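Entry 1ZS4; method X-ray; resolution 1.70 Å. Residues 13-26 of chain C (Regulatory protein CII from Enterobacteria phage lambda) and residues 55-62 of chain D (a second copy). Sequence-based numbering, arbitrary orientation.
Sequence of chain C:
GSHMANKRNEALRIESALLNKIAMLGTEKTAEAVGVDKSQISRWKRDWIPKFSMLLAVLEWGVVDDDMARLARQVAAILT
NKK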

# COMPACT_ATOMS: atom_id res chain seq x y z
N ARG C 13 14.36 -17.03 -15.91
CA ARG C 13 15.56 -17.47 -15.20
C ARG C 13 15.30 -17.67 -13.70
O ARG C 13 15.77 -18.64 -13.09
CB ARG C 13 16.70 -16.46 -15.35
CG ARG C 13 17.99 -16.92 -14.67
CD ARG C 13 19.09 -15.86 -14.73
NE ARG C 13 18.80 -14.77 -13.80
CZ ARG C 13 18.89 -14.88 -12.48
NH1 ARG C 13 19.27 -16.03 -11.93
NH2 ARG C 13 18.61 -13.84 -11.70
N ILE C 14 14.56 -16.73 -13.12
CA ILE C 14 14.23 -16.78 -11.71
C ILE C 14 13.25 -17.93 -11.42
O ILE C 14 13.42 -18.65 -10.43
CB ILE C 14 13.65 -15.40 -11.24
CG1 ILE C 14 14.77 -14.35 -11.26
CG2 ILE C 14 13.04 -15.51 -9.83
CD1 ILE C 14 14.32 -12.89 -11.21
N GLU C 15 12.25 -18.11 -12.28
CA GLU C 15 11.29 -19.20 -12.05
C GLU C 15 12.03 -20.52 -12.07
O GLU C 15 11.77 -21.39 -11.23
CB GLU C 15 10.19 -19.20 -13.12
CG GLU C 15 9.33 -20.46 -13.08
CD GLU C 15 8.05 -20.28 -13.87
OE1 GLU C 15 7.10 -19.69 -13.32
OE2 GLU C 15 7.99 -20.72 -15.04
N SER C 16 12.97 -20.68 -13.00
CA SER C 16 13.73 -21.92 -13.09
C SER C 16 14.52 -22.15 -11.80
O SER C 16 14.52 -23.26 -11.25
CB SER C 16 14.68 -21.89 -14.30
OG SER C 16 15.51 -23.05 -14.28
N ALA C 17 15.19 -21.09 -11.33
CA ALA C 17 15.98 -21.18 -10.10
C ALA C 17 15.12 -21.52 -8.89
O ALA C 17 15.50 -22.33 -8.05
CB ALA C 17 16.72 -19.87 -9.85
N LEU C 18 13.97 -20.85 -8.79
CA LEU C 18 13.08 -21.11 -7.66
C LEU C 18 12.54 -22.53 -7.69
O LEU C 18 12.58 -23.23 -6.68
CB LEU C 18 11.91 -20.12 -7.67
CG LEU C 18 12.23 -18.67 -7.31
CD1 LEU C 18 10.97 -17.83 -7.53
CD2 LEU C 18 12.73 -18.57 -5.86
N LEU C 19 12.05 -22.98 -8.84
CA LEU C 19 11.49 -24.33 -8.93
C LEU C 19 12.57 -25.36 -8.63
O LEU C 19 12.30 -26.38 -7.99
CB LEU C 19 10.86 -24.57 -10.30
CG LEU C 19 9.57 -23.78 -10.56
CD1 LEU C 19 9.07 -24.04 -11.96
CD2 LEU C 19 8.51 -24.19 -9.53
N ASN C 20 13.80 -25.10 -9.08
CA ASN C 20 14.88 -26.06 -8.80
C ASN C 20 15.23 -26.09 -7.30
O ASN C 20 15.53 -27.16 -6.76
CB ASN C 20 16.13 -25.72 -9.61
CG ASN C 20 17.27 -26.70 -9.35
OD1 ASN C 20 17.14 -27.90 -9.61
ND2 ASN C 20 18.38 -26.19 -8.81
N LYS C 21 15.17 -24.95 -6.63
CA LYS C 21 15.48 -24.91 -5.20
C LYS C 21 14.42 -25.72 -4.44
O LYS C 21 14.75 -26.48 -3.52
CB LYS C 21 15.54 -23.47 -4.70
CG LYS C 21 16.89 -22.80 -4.98
CD LYS C 21 16.85 -21.32 -4.64
CE LYS C 21 18.25 -20.69 -4.58
NZ LYS C 21 18.91 -20.93 -3.25
N ILE C 22 13.16 -25.57 -4.82
CA ILE C 22 12.10 -26.34 -4.17
C ILE C 22 12.31 -27.85 -4.42
O ILE C 22 12.16 -28.68 -3.51
CB ILE C 22 10.70 -25.95 -4.71
CG1 ILE C 22 10.34 -24.53 -4.24
CG2 ILE C 22 9.65 -26.96 -4.23
CD1 ILE C 22 9.09 -23.98 -4.92
N ALA C 23 12.66 -28.21 -5.65
CA ALA C 23 12.86 -29.62 -5.98
C ALA C 23 14.04 -30.25 -5.26
O ALA C 23 13.98 -31.42 -4.86
CB ALA C 23 13.03 -29.79 -7.49
N MET C 24 15.11 -29.48 -5.10
CA MET C 24 16.30 -29.98 -4.43
C MET C 24 16.05 -30.16 -2.95
O MET C 24 16.54 -31.12 -2.36
CB MET C 24 17.48 -29.03 -4.63
CG MET C 24 18.01 -29.04 -6.07
SD MET C 24 18.71 -30.63 -6.60
CE MET C 24 17.27 -31.38 -7.41
N LEU C 25 15.28 -29.26 -2.34
CA LEU C 25 14.96 -29.39 -0.92
C LEU C 25 13.93 -30.51 -0.79
O LEU C 25 14.00 -31.33 0.13
CB LEU C 25 14.37 -28.09 -0.37
CG LEU C 25 14.64 -27.67 1.08
CD1 LEU C 25 13.63 -26.61 1.49
CD2 LEU C 25 14.57 -28.85 2.03
N GLY C 26 12.98 -30.53 -1.72
CA GLY C 26 11.90 -31.51 -1.71
C GLY C 26 10.61 -30.73 -1.49
O GLY C 26 10.60 -29.76 -0.74
N LEU D 55 8.70 -18.47 1.96
CA LEU D 55 9.19 -19.39 0.94
C LEU D 55 10.61 -19.02 0.53
O LEU D 55 11.50 -19.89 0.46
CB LEU D 55 8.27 -19.37 -0.30
CG LEU D 55 8.72 -20.25 -1.47
CD1 LEU D 55 8.73 -21.72 -1.05
CD2 LEU D 55 7.78 -20.03 -2.67
N LEU D 56 10.86 -17.74 0.28
CA LEU D 56 12.20 -17.31 -0.11
C LEU D 56 13.24 -17.60 0.98
O LEU D 56 14.38 -17.96 0.68
CB LEU D 56 12.23 -15.81 -0.46
CG LEU D 56 11.44 -15.38 -1.70
CD1 LEU D 56 11.60 -13.87 -1.93
CD2 LEU D 56 11.93 -16.15 -2.91
N ALA D 57 12.85 -17.42 2.24
CA ALA D 57 13.74 -17.68 3.36
C ALA D 57 14.10 -19.16 3.38
O ALA D 57 15.24 -19.53 3.59
CB ALA D 57 13.05 -17.29 4.66
N VAL D 58 13.10 -20.00 3.16
CA VAL D 58 13.31 -21.43 3.15
C VAL D 58 14.20 -21.87 2.00
O VAL D 58 15.01 -22.79 2.16
CB VAL D 58 11.96 -22.18 3.11
CG1 VAL D 58 12.16 -23.64 2.73
CG2 VAL D 58 11.30 -22.07 4.46
N LEU D 59 14.08 -21.20 0.86
CA LEU D 59 14.88 -21.54 -0.32
C LEU D 59 16.22 -20.81 -0.30
O LEU D 59 17.01 -20.90 -1.23
CB LEU D 59 14.11 -21.19 -1.60
CG LEU D 59 12.74 -21.88 -1.69
CD1 LEU D 59 12.05 -21.50 -2.99
CD2 LEU D 59 12.94 -23.40 -1.64
N GLU D 60 16.45 -20.09 0.80
CA GLU D 60 17.66 -19.31 0.98
C GLU D 60 17.94 -18.38 -0.20
O GLU D 60 19.08 -18.26 -0.67
CB GLU D 60 18.84 -20.24 1.28
CG GLU D 60 18.64 -20.91 2.65
CD GLU D 60 19.79 -21.79 3.11
OE1 GLU D 60 20.06 -22.83 2.48
OE2 GLU D 60 20.43 -21.43 4.13
N TRP D 61 16.88 -17.71 -0.65
CA TRP D 61 16.94 -16.77 -1.75
C TRP D 61 17.23 -15.41 -1.16
O TRP D 61 16.43 -14.89 -0.39
CB TRP D 61 15.61 -16.73 -2.50
CG TRP D 61 15.63 -15.89 -3.73
CD1 TRP D 61 15.34 -14.56 -3.82
CD2 TRP D 61 15.88 -16.34 -5.07
NE1 TRP D 61 15.39 -14.15 -5.14
CE2 TRP D 61 15.72 -15.23 -5.92
CE3 TRP D 61 16.22 -17.58 -5.62
CZ2 TRP D 61 15.89 -15.32 -7.30
CZ3 TRP D 61 16.38 -17.67 -7.00
CH2 TRP D 61 16.22 -16.55 -7.82
N GLY D 62 18.36 -14.83 -1.52
CA GLY D 62 18.73 -13.54 -0.97
C GLY D 62 17.85 -12.38 -1.41
O GLY D 62 17.41 -12.32 -2.55

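The only hydrogen bond in this largely apolar contact is made where a helix closes in a Schellman motif: the ammonium of Lys C21 donates to a main-chain carbonyl, with NZ of Lys C21 2.8 Å from O of Leu D59. That carbonyl belongs to the residue just before the chain turns out of its helix. Glu D60 has phi/psi of 52/44, and two bonds run back into the last turn, from N of Trp D61 to O of Leu D56 (2.8 Å) and from N of Glu D60 to O of Ala D57 (3.1 Å), the pair that defines the motif. Within the stretch, no backbone amide donates to O of Leu D59, and the lysine supplies a donor. Its side chain reaches there with chi1 at -82° (m), chi2 and chi3 t, and chi4 at -82° (m).

On the other side the backbone is regular. Residues 13-25 of chain C are helical, with successive i to i+4 bonds from N of Ala C17 through N of Gly C26; N of Gly C26 is 2.7 Å from O of Ile C22, and N of Leu C25 is 3.1 Å from O of Lys C21. The nearest CA atoms across the contact are those of Lys C21 and Leu D59, 6.0 Å apart. The CA-to-CB bonds of Ala C17, Lys C21 and Leu C25, spaced four residues apart, point toward chain D, so one line of the helix surface faces the helix end and the loop that follows it.

Trp D61 loses the most area to the other stretch, 109 Å². Leu C18 lies over one face of its indole: CD2 of Leu C18 is 4.0 Å from the centroid of the six-membered ring of Trp D61 and 25° off the normal, a CH-pi contact. Ala C17 meets the ring at its edge, its CB 3.6 Å from CZ3 of Trp D61. One turn earlier, CG2 of Ile C14 touches CZ2 of Trp D61 at 3.8 Å.

Leu D59, with 99 Å² covered, fills the next position. Its CD1 is 3.7 Å from CG1 of Ile C22, while its CD2 is 4.0 Å from CB of Lys C21, so the residue that gives the hydrogen bond also contributes aliphatic packing. Leu C18 extends the cluster through its CD2, 3.9 Å from CD2 of Leu D56. Farther along the helix, CD1 of Leu C25 meets CG1 of Val D58 at 3.5 Å, with chi1 of the leucine at -147°, between wells. Together the stretches bury 532 Å², summed over both sides.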